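Tailspike protein (Acinetobacter phage vB_ApiP_P1, PDB 6E1R) forms the trimeric tailspike of a phage of Acinetobacter and is probably a hydrolase that degrades the capsular polysaccharide of its host. Local coordinates at residues Ala297-Phe303 and Gly327-Lys333. Residues are numbered along the deposited sequence; the frame is centred on the assembly and turned at random.
Sequences ASSPIMF and GFVPLIK
Two successive coils of a right-handed parallel beta-helix meet here, strands 301-303 and 331-333 running 9° from parallel with axes 4.8 Å apart. Register pairs Ile301 with Ile332 and Met302 with Lys333, the CA atoms 4.9 and 4.8 Å apart. Ahead of the strands both segments turn a corner, 297-303 through the positive phi of Ser299 (68°), 327-333 at Pro330 (psi -32°).

Backbone hydrogen bonds alternate as in a parallel sheet: Ile301 N to Leu331 O (3.0 Å), Lys333 N to Ile301 O (3.1 Å) and Phe303 N to Lys333 O (2.8 Å). At the corner, Ser299 N to Phe328 O is weak (3.3 Å), with Ser298 CA 3.2 Å from the same Phe328 O.

Apolar packing follows the stacked coils. Ile301 and Ile332, both m,t, share one face (Ile301 CB to Ile332 CG1, 4.3 Å); Val329 (t) places CG2 4.1 Å from Ile301 CD1 and 3.9 Å from Ala297 CB. At the corner, Pro300 CD lies 3.9 Å from Pro330 CG.

Met302, a selenomethionine, and the extended, all-t Lys333 share the other face, where Lys333 NZ forms a salt bridge with Glu361 of the second subunit. Strand 316-320 packs on Ile301 and Ile332, while strands 273-278 and 357-361 flank the pair as neighbouring coils.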
ATOM      1  N   ALA A 297      -5.219  20.857   2.441  1.00 39.50           N
ATOM      2  CA  ALA A 297      -5.674  19.676   1.727  1.00 35.13           C
ATOM      3  C   ALA A 297      -6.890  19.060   2.401  1.00 32.58           C
ATOM      4  O   ALA A 297      -7.208  19.347   3.557  1.00 39.07           O
ATOM      5  CB  ALA A 297      -4.561  18.624   1.631  1.00 30.11           C
ATOM      6  N   SER A 298      -7.571  18.207   1.641  1.00 33.25           N
ATOM      7  CA  SER A 298      -8.582  17.295   2.148  1.00 33.36           C
ATOM      8  C   SER A 298      -8.248  15.902   1.629  1.00 35.11           C
ATOM      9  O   SER A 298      -7.317  15.726   0.837  1.00 34.81           O
ATOM     10  CB  SER A 298     -10.000  17.723   1.744  1.00 32.32           C
ATOM     11  OG  SER A 298     -10.152  17.750   0.339  1.00 49.18           O
ATOM     12  N   SER A 299      -9.002  14.903   2.102  1.00 35.67           N
ATOM     13  CA  SER A 299      -8.772  13.487   1.819  1.00 33.18           C
ATOM     14  C   SER A 299      -7.474  13.030   2.482  1.00 28.70           C
ATOM     15  O   SER A 299      -6.634  13.864   2.843  1.00 29.11           O
ATOM     16  CB  SER A 299      -8.749  13.217   0.309  1.00 38.69           C
ATOM     17  OG  SER A 299     -10.062  13.089  -0.204  1.00 48.72           O
ATOM     18  N   PRO A 300      -7.272  11.727   2.671  1.00 28.55           N
ATOM     19  CA  PRO A 300      -6.083  11.263   3.392  1.00 31.14           C
ATOM     20  C   PRO A 300      -4.796  11.464   2.607  1.00 35.85           C
ATOM     21  O   PRO A 300      -4.786  11.617   1.384  1.00 41.62           O
ATOM     22  CB  PRO A 300      -6.362   9.772   3.608  1.00 31.45           C
ATOM     23  CG  PRO A 300      -7.280   9.418   2.499  1.00 31.78           C
ATOM     24  CD  PRO A 300      -8.172  10.608   2.345  1.00 29.61           C
ATOM     25  N   ILE A 301      -3.694  11.466   3.353  1.00 35.71           N
ATOM     26  CA  ILE A 301      -2.344  11.514   2.802  1.00 34.15           C
ATOM     27  C   ILE A 301      -1.589  10.317   3.361  1.00 37.47           C
ATOM     28  O   ILE A 301      -1.463  10.175   4.583  1.00 39.66           O
ATOM     29  CB  ILE A 301      -1.627  12.828   3.147  1.00 32.28           C
ATOM     30  CG1 ILE A 301      -2.442  14.027   2.659  1.00 29.05           C
ATOM     31  CG2 ILE A 301      -0.227  12.843   2.549  1.00 35.63           C
ATOM     32  CD1 ILE A 301      -1.874  15.361   3.087  1.00 27.16           C
HETATM   33  N   MSE A 302      -1.094   9.457   2.477  1.00 35.99           N
HETATM   34  CA  MSE A 302      -0.458   8.220   2.920  1.00 35.86           C
HETATM   35  C   MSE A 302       0.974   8.064   2.424  1.00 37.53           C
HETATM   36  O   MSE A 302       1.296   8.413   1.288  1.00 44.38           O
HETATM   37  CB  MSE A 302      -1.282   7.015   2.469  1.00 39.52           C
HETATM   38  CG  MSE A 302      -2.712   7.018   2.966  1.00 52.25           C
HETATM   39 SE   MSE A 302      -3.678   5.438   2.373  1.00 72.93          SE
HETATM   40  CE  MSE A 302      -3.301   5.554   0.461  1.00 68.76           C
ATOM     41  N   PHE A 303       1.828   7.529   3.291  1.00 33.00           N
ATOM     42  CA  PHE A 303       3.206   7.184   2.955  1.00 32.57           C
ATOM     43  C   PHE A 303       3.348   5.675   3.091  1.00 34.74           C
ATOM     44  O   PHE A 303       3.382   5.149   4.209  1.00 37.30           O
ATOM     45  CB  PHE A 303       4.200   7.911   3.861  1.00 32.58           C
ATOM     46  CG  PHE A 303       4.137   9.408   3.758  1.00 33.74           C
ATOM     47  CD1 PHE A 303       3.249  10.133   4.532  1.00 29.35           C
ATOM     48  CD2 PHE A 303       4.972  10.090   2.886  1.00 33.70           C
ATOM     49  CE1 PHE A 303       3.191  11.508   4.442  1.00 29.40           C
ATOM     50  CE2 PHE A 303       4.919  11.467   2.789  1.00 29.25           C
ATOM     51  CZ  PHE A 303       4.027  12.176   3.567  1.00 31.20           C
ATOM     52  N   GLY A 327     -13.114  21.577   4.557  1.00 39.97           N
ATOM     53  CA  GLY A 327     -12.533  20.283   4.258  1.00 36.65           C
ATOM     54  C   GLY A 327     -11.311  20.062   5.120  1.00 38.66           C
ATOM     55  O   GLY A 327     -10.737  21.002   5.680  1.00 38.96           O
ATOM     56  N   PHE A 328     -10.918  18.794   5.215  1.00 35.38           N
ATOM     57  CA  PHE A 328      -9.785  18.434   6.054  1.00 35.00           C
ATOM     58  C   PHE A 328      -9.243  17.081   5.624  1.00 32.29           C
ATOM     59  O   PHE A 328      -9.907  16.317   4.919  1.00 33.33           O
ATOM     60  CB  PHE A 328     -10.172  18.398   7.538  1.00 40.45           C
ATOM     61  CG  PHE A 328     -11.210  17.363   7.871  1.00 33.60           C
ATOM     62  CD1 PHE A 328     -10.836  16.094   8.290  1.00 32.75           C
ATOM     63  CD2 PHE A 328     -12.560  17.657   7.770  1.00 35.58           C
ATOM     64  CE1 PHE A 328     -11.788  15.140   8.597  1.00 38.84           C
ATOM     65  CE2 PHE A 328     -13.518  16.707   8.077  1.00 36.49           C
ATOM     66  CZ  PHE A 328     -13.131  15.449   8.492  1.00 37.62           C
ATOM     67  N   VAL A 329      -8.024  16.799   6.068  1.00 31.42           N
ATOM     68  CA  VAL A 329      -7.422  15.478   5.914  1.00 31.97           C
ATOM     69  C   VAL A 329      -7.932  14.620   7.065  1.00 39.57           C
ATOM     70  O   VAL A 329      -7.773  15.000   8.233  1.00 43.19           O
ATOM     71  CB  VAL A 329      -5.889  15.558   5.900  1.00 32.31           C
ATOM     72  CG1 VAL A 329      -5.282  14.169   5.783  1.00 35.21           C
ATOM     73  CG2 VAL A 329      -5.414  16.450   4.762  1.00 31.28           C
ATOM     74  N   PRO A 330      -8.573  13.486   6.798  1.00 42.39           N
ATOM     75  CA  PRO A 330      -9.052  12.641   7.898  1.00 38.36           C
ATOM     76  C   PRO A 330      -7.937  11.816   8.515  1.00 38.39           C
ATOM     77  O   PRO A 330      -7.954  11.535   9.718  1.00 40.27           O
ATOM     78  CB  PRO A 330     -10.104  11.753   7.224  1.00 39.73           C
ATOM     79  CG  PRO A 330      -9.641  11.653   5.810  1.00 40.50           C
ATOM     80  CD  PRO A 330      -9.014  12.986   5.484  1.00 40.67           C
ATOM     81  N   LEU A 331      -6.961  11.421   7.699  1.00 33.32           N
ATOM     82  CA  LEU A 331      -5.925  10.501   8.139  1.00 32.11           C
ATOM     83  C   LEU A 331      -4.622  10.787   7.409  1.00 38.42           C
ATOM     84  O   LEU A 331      -4.615  10.998   6.193  1.00 44.60           O
ATOM     85  CB  LEU A 331      -6.344   9.047   7.896  1.00 30.82           C
ATOM     86  CG  LEU A 331      -5.254   7.991   8.077  1.00 32.21           C
ATOM     87  CD1 LEU A 331      -4.774   7.970   9.517  1.00 35.97           C
ATOM     88  CD2 LEU A 331      -5.756   6.620   7.651  1.00 36.98           C
ATOM     89  N   ILE A 332      -3.525  10.792   8.160  1.00 35.99           N
ATOM     90  CA  ILE A 332      -2.178  10.792   7.604  1.00 34.66           C
ATOM     91  C   ILE A 332      -1.503   9.524   8.107  1.00 37.01           C
ATOM     92  O   ILE A 332      -1.199   9.407   9.302  1.00 38.26           O
ATOM     93  CB  ILE A 332      -1.381  12.041   7.997  1.00 31.99           C
ATOM     94  CG1 ILE A 332      -2.043  13.296   7.424  1.00 24.67           C
ATOM     95  CG2 ILE A 332       0.057  11.926   7.509  1.00 23.82           C
ATOM     96  CD1 ILE A 332      -1.297  14.576   7.739  1.00 24.46           C
ATOM     97  N   LYS A 333      -1.272   8.574   7.205  1.00 34.89           N
ATOM     98  CA  LYS A 333      -0.740   7.267   7.565  1.00 29.69           C
ATOM     99  C   LYS A 333       0.725   7.172   7.168  1.00 29.95           C
ATOM    100  O   LYS A 333       1.079   7.427   6.012  1.00 38.50           O
ATOM    101  CB  LYS A 333      -1.538   6.144   6.900  1.00 26.13           C
ATOM    102  CG  LYS A 333      -1.080   4.754   7.315  1.00 35.06           C
ATOM    103  CD  LYS A 333      -1.992   3.667   6.770  1.00 32.43           C
ATOM    104  CE  LYS A 333      -1.590   2.300   7.306  1.00 31.84           C
ATOM    105  NZ  LYS A 333      -2.449   1.207   6.771  1.00 30.78           N
TER